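Local coordinates for cellulosome anchoring protein cohesin region (Clostridium thermocellum, PDB 4DH2) that acts as a type I cohesin module that binds a partner dockerin, a cell-adhesion interaction by which cellulosome components are held together, at residues A[45-50]-A[101-106]; A[64-69]-A[112-117]. All coordinates share one frame; numbering follows the deposited sequence.

Interaction 1 of 2, residues A[45-50]-A[101-106]; sequences GIQSFN and EGLIKT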
ATOM      1  N   GLY A  45      16.654  -3.751  -4.882  1.00 23.03           N
ATOM      2  CA  GLY A  45      15.437  -3.069  -5.277  1.00 20.87           C
ATOM      3  C   GLY A  45      14.116  -3.737  -4.949  1.00 20.08           C
ATOM      4  O   GLY A  45      13.978  -4.961  -4.996  1.00 21.46           O
ATOM      5  N   ILE A  46      13.134  -2.890  -4.632  1.00 18.45           N
ATOM      6  CA  ILE A  46      11.738  -3.272  -4.476  1.00 14.15           C
ATOM      7  C   ILE A  46      11.008  -3.234  -5.830  1.00 18.15           C
ATOM      8  O   ILE A  46      10.992  -2.211  -6.526  1.00 19.22           O
ATOM      9  CB  ILE A  46      11.025  -2.294  -3.539  1.00 13.10           C
ATOM     10  CG1 ILE A  46      11.757  -2.214  -2.188  1.00 18.28           C
ATOM     11  CG2 ILE A  46       9.548  -2.679  -3.308  1.00 16.76           C
ATOM     12  CD1 ILE A  46      11.395  -0.979  -1.380  1.00 19.34           C
ATOM     13  N   GLN A  47      10.388  -4.353  -6.169  1.00 15.91           N
ATOM     14  CA  GLN A  47       9.502  -4.466  -7.324  1.00 18.94           C
ATOM     15  C   GLN A  47       8.095  -3.984  -7.018  1.00 17.68           C
ATOM     16  O   GLN A  47       7.446  -3.294  -7.833  1.00 16.45           O
ATOM     17  CB  GLN A  47       9.463  -5.935  -7.754  1.00 16.51           C
ATOM     18  CG  GLN A  47       8.330  -6.322  -8.691  1.00 17.60           C
ATOM     19  CD  GLN A  47       8.564  -5.783 -10.087  1.00 20.54           C
ATOM     20  OE1 GLN A  47       9.633  -5.971 -10.657  1.00 21.18           O
ATOM     21  NE2 GLN A  47       7.586  -5.075 -10.617  1.00 17.34           N
ATOM     22  N   SER A  48       7.593  -4.338  -5.840  1.00 16.33           N
ATOM     23  CA  SER A  48       6.222  -4.006  -5.520  1.00 14.09           C
ATOM     24  C   SER A  48       6.027  -3.935  -4.005  1.00 13.41           C
ATOM     25  O   SER A  48       6.680  -4.673  -3.253  1.00 15.34           O
ATOM     26  CB  SER A  48       5.282  -5.058  -6.076  1.00 15.44           C
ATOM     27  OG  SER A  48       3.927  -4.798  -5.719  1.00 18.36           O
ATOM     28  N   PHE A  49       5.109  -3.078  -3.584  1.00 16.30           N
ATOM     29  CA  PHE A  49       4.697  -3.095  -2.184  1.00 17.60           C
ATOM     30  C   PHE A  49       3.274  -2.680  -2.046  1.00 16.89           C
ATOM     31  O   PHE A  49       2.723  -1.977  -2.900  1.00 15.55           O
ATOM     32  CB  PHE A  49       5.611  -2.234  -1.298  1.00 16.21           C
ATOM     33  CG  PHE A  49       5.472  -0.725  -1.501  1.00 17.96           C
ATOM     34  CD1 PHE A  49       4.434  -0.011  -0.925  1.00 18.40           C
ATOM     35  CD2 PHE A  49       6.411  -0.038  -2.247  1.00 17.58           C
ATOM     36  CE1 PHE A  49       4.354   1.355  -1.089  1.00 19.11           C
ATOM     37  CE2 PHE A  49       6.334   1.309  -2.424  1.00 14.30           C
ATOM     38  CZ  PHE A  49       5.297   2.018  -1.846  1.00 16.56           C
ATOM     39  N   ASN A  50       2.660  -3.130  -0.956  1.00 14.60           N
ATOM     40  CA  ASN A  50       1.271  -2.837  -0.654  1.00 16.12           C
ATOM     41  C   ASN A  50       1.281  -2.645   0.854  1.00 15.68           C
ATOM     42  O   ASN A  50       1.728  -3.542   1.600  1.00 16.18           O
ATOM     43  CB  ASN A  50       0.469  -4.039  -1.142  1.00 15.04           C
ATOM     44  CG  ASN A  50      -1.044  -3.946  -0.957  1.00 17.47           C
ATOM     45  OD1 ASN A  50      -1.665  -4.994  -0.828  1.00 19.55           O
ATOM     46  ND2 ASN A  50      -1.643  -2.751  -0.986  1.00 17.21           N
ATOM     47  N   GLU A 101      13.722  -2.054 -14.268  1.00 27.47           N
ATOM     48  CA  GLU A 101      14.341  -0.759 -14.525  1.00 32.63           C
ATOM     49  C   GLU A 101      13.732   0.356 -13.686  1.00 32.57           C
ATOM     50  O   GLU A 101      14.244   1.470 -13.654  1.00 29.12           O
ATOM     51  CB  GLU A 101      14.272  -0.460 -16.034  1.00 39.47           C
ATOM     52  CG  GLU A 101      15.142  -1.456 -16.821  1.00 37.49           C
ATOM     53  CD  GLU A 101      14.936  -1.431 -18.329  1.00 50.27           C
ATOM     54  OE1 GLU A 101      14.297  -0.475 -18.838  1.00 44.57           O
ATOM     55  OE2 GLU A 101      15.425  -2.381 -18.993  1.00 50.89           O
ATOM     56  N   GLY A 102      12.641   0.051 -12.981  1.00 22.29           N
ATOM     57  CA  GLY A 102      12.022   1.042 -12.132  1.00 20.84           C
ATOM     58  C   GLY A 102      11.831   0.517 -10.715  1.00 17.51           C
ATOM     59  O   GLY A 102      10.816   0.815 -10.071  1.00 22.91           O
ATOM     60  N   LEU A 103      12.793  -0.278 -10.245  1.00 20.81           N
ATOM     61  CA  LEU A 103      12.742  -0.775  -8.866  1.00 17.04           C
ATOM     62  C   LEU A 103      13.088   0.332  -7.917  1.00 24.17           C
ATOM     63  O   LEU A 103      13.868   1.236  -8.251  1.00 21.79           O
ATOM     64  CB  LEU A 103      13.747  -1.919  -8.670  1.00 20.16           C
ATOM     65  CG  LEU A 103      13.645  -3.078  -9.668  1.00 19.45           C
ATOM     66  CD1 LEU A 103      14.808  -4.056  -9.505  1.00 22.28           C
ATOM     67  CD2 LEU A 103      12.282  -3.798  -9.564  1.00 20.84           C
ATOM     68  N   ILE A 104      12.545   0.277  -6.707  1.00 20.18           N
ATOM     69  CA  ILE A 104      12.919   1.276  -5.720  1.00 17.30           C
ATOM     70  C   ILE A 104      14.165   0.798  -4.978  1.00 22.52           C
ATOM     71  O   ILE A 104      14.132  -0.246  -4.326  1.00 22.35           O
ATOM     72  CB  ILE A 104      11.789   1.556  -4.726  1.00 20.05           C
ATOM     73  CG1 ILE A 104      10.573   2.111  -5.468  1.00 18.19           C
ATOM     74  CG2 ILE A 104      12.237   2.553  -3.653  1.00 22.61           C
ATOM     75  CD1 ILE A 104       9.355   2.232  -4.597  1.00 19.11           C
ATOM     76  N   LYS A 105      15.262   1.556  -5.118  1.00 22.63           N
ATOM     77  CA  LYS A 105      16.574   1.155  -4.587  1.00 22.03           C
ATOM     78  C   LYS A 105      17.170   2.182  -3.642  1.00 28.78           C
ATOM     79  O   LYS A 105      18.281   1.994  -3.135  1.00 32.27           O
ATOM     80  CB  LYS A 105      17.572   0.948  -5.733  1.00 25.96           C
ATOM     81  CG  LYS A 105      17.182  -0.164  -6.681  1.00 25.98           C
ATOM     82  CD  LYS A 105      18.178  -0.256  -7.842  1.00 30.63           C
ATOM     83  CE  LYS A 105      17.956  -1.513  -8.636  1.00 30.75           C
ATOM     84  NZ  LYS A 105      18.849  -1.586  -9.855  1.00 38.20           N
ATOM     85  N   THR A 106      16.427   3.262  -3.413  1.00 20.43           N
ATOM     86  CA  THR A 106      16.910   4.433  -2.695  1.00 27.54           C
ATOM     87  C   THR A 106      16.075   4.760  -1.455  1.00 27.45           C
ATOM     88  O   THR A 106      14.856   4.659  -1.497  1.00 24.69           O
ATOM     89  CB  THR A 106      16.836   5.634  -3.635  1.00 29.38           C
ATOM     90  OG1 THR A 106      17.635   5.359  -4.790  1.00 34.18           O
ATOM     91  CG2 THR A 106      17.349   6.896  -2.942  1.00 36.93           C
TER
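The F49 ring meets I104 at its edge: CD1 of I104 lies in the ring plane, 3.8 Å from CE2, and the two side chains cross at about a right angle. Other aromatics surround the same ring, F93 and F141 with planes turned by only 15-20° and F38 edge-to-face, so I104 joins an aromatic core cluster at the rim of one of its members. The CB bond of F49 is directed at the 101-106 segment.

Next to the ring, I46 and I104 form a single antiparallel hydrogen-bonded bridge. N of I46 donates to O of I104 (2.8 Å, 169°), and N of I104 donates back to O of I46 (2.9 Å). The isoleucine CB atoms stand 4.1 Å apart. The approach is close enough at G45, a residue with positive phi, for its CA to make a CA-H...O contact of 3.3 Å with I104 O. CG of K105 packs against the same glycine, 3.7 Å from G45 CA.

On the flank formed by L103, CD2 of this leucine touches OE1 of Q47 at 3.6 Å, the two chains crossing obliquely. The amide nitrogen of Q47 is held by D94 OD1 and D95 O, while OE1 receives a weak hydrogen bond from R26 of the dockerin chain; V22 of that chain packs on the same glutamine. The backbones of Q47 and S48 both hydrogen-bond to C142 of strand 129-142, forming a classic beta bulge. An isolated antiparallel beta bridge thus joins the 101-106 loop to 45-50, next to the bulge of strand 48-54 and at the dockerin-binding face of the cohesin beta-sandwich.

Interaction 2 of 2, residues A[64-69]-A[112-117]; sequences KVEPGS and KLTVRI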
ATOM      1  N   LYS A  64      -5.233  14.640   0.686  1.00 28.32           N
ATOM      2  CA  LYS A  64      -4.422  14.287  -0.492  1.00 27.67           C
ATOM      3  C   LYS A  64      -3.376  13.260  -0.114  1.00 26.40           C
ATOM      4  O   LYS A  64      -2.840  13.266   1.008  1.00 25.12           O
ATOM      5  CB  LYS A  64      -3.704  15.538  -1.006  1.00 25.77           C
ATOM      6  CG  LYS A  64      -3.119  15.457  -2.388  1.00 38.77           C
ATOM      7  CD  LYS A  64      -2.480  16.780  -2.787  1.00 56.01           C
ATOM      8  CE  LYS A  64      -1.902  16.708  -4.186  1.00 69.60           C
ATOM      9  NZ  LYS A  64      -1.338  18.013  -4.635  1.00 77.24           N
ATOM     10  N   VAL A  65      -3.061  12.382  -1.067  1.00 22.35           N
ATOM     11  CA  VAL A  65      -1.925  11.500  -0.938  1.00 21.25           C
ATOM     12  C   VAL A  65      -1.097  11.630  -2.203  1.00 25.42           C
ATOM     13  O   VAL A  65      -1.644  11.540  -3.304  1.00 27.91           O
ATOM     14  CB  VAL A  65      -2.400  10.058  -0.803  1.00 31.56           C
ATOM     15  CG1 VAL A  65      -1.213   9.149  -0.561  1.00 31.62           C
ATOM     16  CG2 VAL A  65      -3.444   9.950   0.309  1.00 32.06           C
ATOM     17  N   GLU A  66       0.212  11.824  -2.047  1.00 24.42           N
ATOM     18  CA  GLU A  66       1.119  12.008  -3.180  0.57 26.99           C
ATOM     19  C   GLU A  66       2.302  11.055  -3.094  1.00 26.86           C
ATOM     20  O   GLU A  66       2.810  10.817  -2.007  1.00 25.36           O
ATOM     21  CB  GLU A  66       1.692  13.420  -3.154  0.57 26.13           C
ATOM     22  CG  GLU A  66       0.684  14.535  -3.337  0.57 38.20           C
ATOM     23  CD  GLU A  66       1.241  15.880  -2.916  0.57 42.52           C
ATOM     24  OE1 GLU A  66       1.749  15.999  -1.781  0.57 46.14           O
ATOM     25  OE2 GLU A  66       1.174  16.823  -3.729  0.57 60.94           O
ATOM     26  N   PRO A  67       2.781  10.546  -4.251  1.00 22.71           N
ATOM     27  CA  PRO A  67       3.992   9.725  -4.196  1.00 25.05           C
ATOM     28  C   PRO A  67       5.188  10.575  -3.806  1.00 31.45           C
ATOM     29  O   PRO A  67       5.239  11.781  -4.088  1.00 29.05           O
ATOM     30  CB  PRO A  67       4.139   9.206  -5.625  1.00 26.34           C
ATOM     31  CG  PRO A  67       3.474  10.286  -6.466  1.00 28.05           C
ATOM     32  CD  PRO A  67       2.325  10.778  -5.632  1.00 27.93           C
ATOM     33  N   GLY A  68       6.134   9.941  -3.129  1.00 23.31           N
ATOM     34  CA  GLY A  68       7.383  10.563  -2.744  1.00 21.05           C
ATOM     35  C   GLY A  68       8.405  10.473  -3.860  1.00 25.27           C
ATOM     36  O   GLY A  68       8.181   9.791  -4.874  1.00 24.08           O
ATOM     37  N   SER A  69       9.554  11.124  -3.654  1.00 28.85           N
ATOM     38  CA  SER A  69      10.587  11.200  -4.685  1.00 32.80           C
ATOM     39  C   SER A  69      11.208   9.857  -5.012  1.00 30.09           C
ATOM     40  O   SER A  69      11.758   9.681  -6.103  1.00 26.50           O
ATOM     41  CB  SER A  69      11.700  12.164  -4.274  1.00 35.19           C
ATOM     42  OG  SER A  69      12.465  11.624  -3.223  1.00 38.47           O
ATOM     43  N   LYS A 112       3.639  11.321   0.670  1.00 22.46           N
ATOM     44  CA  LYS A 112       3.335  12.398   1.592  1.00 28.30           C
ATOM     45  C   LYS A 112       1.824  12.472   1.732  1.00 20.65           C
ATOM     46  O   LYS A 112       1.096  12.501   0.722  1.00 23.13           O
ATOM     47  CB  LYS A 112       3.855  13.735   1.039  1.00 34.96           C
ATOM     48  CG  LYS A 112       5.358  13.851   1.005  1.00 44.77           C
ATOM     49  CD  LYS A 112       5.785  15.221   0.462  1.00 62.19           C
ATOM     50  CE  LYS A 112       7.299  15.426   0.591  1.00 75.92           C
ATOM     51  NZ  LYS A 112       8.088  14.802  -0.529  1.00 77.33           N
ATOM     52  N   LEU A 113       1.347  12.540   2.972  1.00 23.14           N
ATOM     53  CA  LEU A 113      -0.062  12.731   3.216  1.00 21.06           C
ATOM     54  C   LEU A 113      -0.266  14.222   3.423  1.00 26.12           C
ATOM     55  O   LEU A 113       0.559  14.852   4.060  1.00 28.47           O
ATOM     56  CB  LEU A 113      -0.450  12.076   4.516  1.00 25.07           C
ATOM     57  CG  LEU A 113      -0.093  10.595   4.644  1.00 25.55           C
ATOM     58  CD1 LEU A 113      -0.591  10.078   5.971  1.00 24.03           C
ATOM     59  CD2 LEU A 113      -0.681   9.838   3.487  1.00 24.20           C
ATOM     60  N   THR A 114      -1.348  14.777   2.901  1.00 21.86           N
ATOM     61  CA  THR A 114      -1.731  16.133   3.278  1.00 20.64           C
ATOM     62  C   THR A 114      -2.972  15.976   4.114  1.00 19.42           C
ATOM     63  O   THR A 114      -3.991  15.463   3.630  1.00 24.65           O
ATOM     64  CB  THR A 114      -2.040  17.006   2.035  1.00 23.71           C
ATOM     65  OG1 THR A 114      -0.893  17.044   1.178  1.00 25.64           O
ATOM     66  CG2 THR A 114      -2.415  18.439   2.452  1.00 29.84           C
ATOM     67  N   VAL A 115      -2.913  16.407   5.375  1.00 20.44           N
ATOM     68  CA  VAL A 115      -4.030  16.227   6.253  1.00 23.66           C
ATOM     69  C   VAL A 115      -4.434  17.515   6.938  1.00 27.49           C
ATOM     70  O   VAL A 115      -3.614  18.417   7.137  1.00 26.08           O
ATOM     71  CB  VAL A 115      -3.729  15.194   7.338  1.00 31.14           C
ATOM     72  CG1 VAL A 115      -3.154  13.931   6.694  1.00 27.12           C
ATOM     73  CG2 VAL A 115      -2.778  15.769   8.417  1.00 24.79           C
ATOM     74  N   ARG A 116      -5.699  17.577   7.323  1.00 21.83           N
ATOM     75  CA  ARG A 116      -6.177  18.702   8.124  1.00 24.60           C
ATOM     76  C   ARG A 116      -6.393  18.216   9.514  1.00 31.30           C
ATOM     77  O   ARG A 116      -7.031  17.196   9.713  1.00 28.13           O
ATOM     78  CB  ARG A 116      -7.504  19.234   7.598  1.00 27.42           C
ATOM     79  CG  ARG A 116      -8.109  20.304   8.516  1.00 45.04           C
ATOM     80  CD  ARG A 116      -9.534  20.644   8.141  1.00 62.15           C
ATOM     81  NE  ARG A 116      -9.587  21.564   7.010  1.00 66.82           N
ATOM     82  CZ  ARG A 116     -10.352  21.403   5.937  1.00 69.47           C
ATOM     83  NH1 ARG A 116     -11.151  20.352   5.823  1.00 73.58           N
ATOM     84  NH2 ARG A 116     -10.315  22.302   4.970  1.00 65.86           N
ATOM     85  N   ILE A 117      -5.855  18.936  10.484  1.00 29.32           N
ATOM     86  CA  ILE A 117      -6.110  18.621  11.874  1.00 25.84           C
ATOM     87  C   ILE A 117      -7.392  19.310  12.319  1.00 33.70           C
ATOM     88  O   ILE A 117      -7.518  20.538  12.213  1.00 26.84           O
ATOM     89  CB  ILE A 117      -4.932  19.057  12.754  1.00 26.41           C
ATOM     90  CG1 ILE A 117      -3.635  18.453  12.216  1.00 34.61           C
ATOM     91  CG2 ILE A 117      -5.205  18.679  14.226  1.00 29.97           C
ATOM     92  CD1 ILE A 117      -2.407  18.906  12.943  1.00 51.29           C
TER
HETATM   93  O   HOH W   1      -0.048  14.974  -0.179  1.00 25.99           O
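Strands 64-67 and 112-117 run antiparallel, their axes 4.8 Å apart at closest approach and 164° between directions. K64 pairs with T114 and E66 with K112 as hydrogen-bonded pairs, flanking the non-hydrogen-bonded pair V65-L113. The K64-T114 pair is uneven: N of T114 gives a straight bond of 2.8 Å to K64 O, while N of K64 reaches T114 O only at 3.3 Å and a more bent angle. The two E66-K112 bonds are more even in length.

V65 and L113 point the same way, side by side, with CG1 of V65 4.1 Å from CD2 of L113. Both pack on I89 and F91 of strand 88-94, so this pair faces the interior of the cohesin beta-sandwich; 60-67 is an outermost strand of the sheet within this chain.

On the reverse face, CB of K64 and CB of T114 meet at 3.8 Å. The K64 chain is extended, its CG anti to the backbone N (chi1 -165°). In the conformer of E66 described here, K64 NZ forms a salt bridge within the same strand, meeting E66 OE2 at 2.9 Å from above the carboxylate plane. With E66 so placed, a water lies within hydrogen-bonding distance of E66 OE1 (2.6 Å), T114 OG1 and K112 O, though it has too few protons to serve every acceptor around it at once.

Interactions 1 and 2 lie in one cohesin domain, their centres 20 Å apart and their nearest atoms about 7 Å apart, without touching. Their segments alternate along the chain: strand 48-54 is followed by strand 60-67, and the 101-106 loop leads into strand 108-117. Both contacts touch strand 88-94, interaction 1 at F93 and interaction 2 earlier in that strand, at I89 and F91, so both bear on the same hydrophobic interior. They differ at the dockerin interface. Q47, S48 and N50 of interaction 1 touch the dockerin chain, whereas neither segment of interaction 2 touches it.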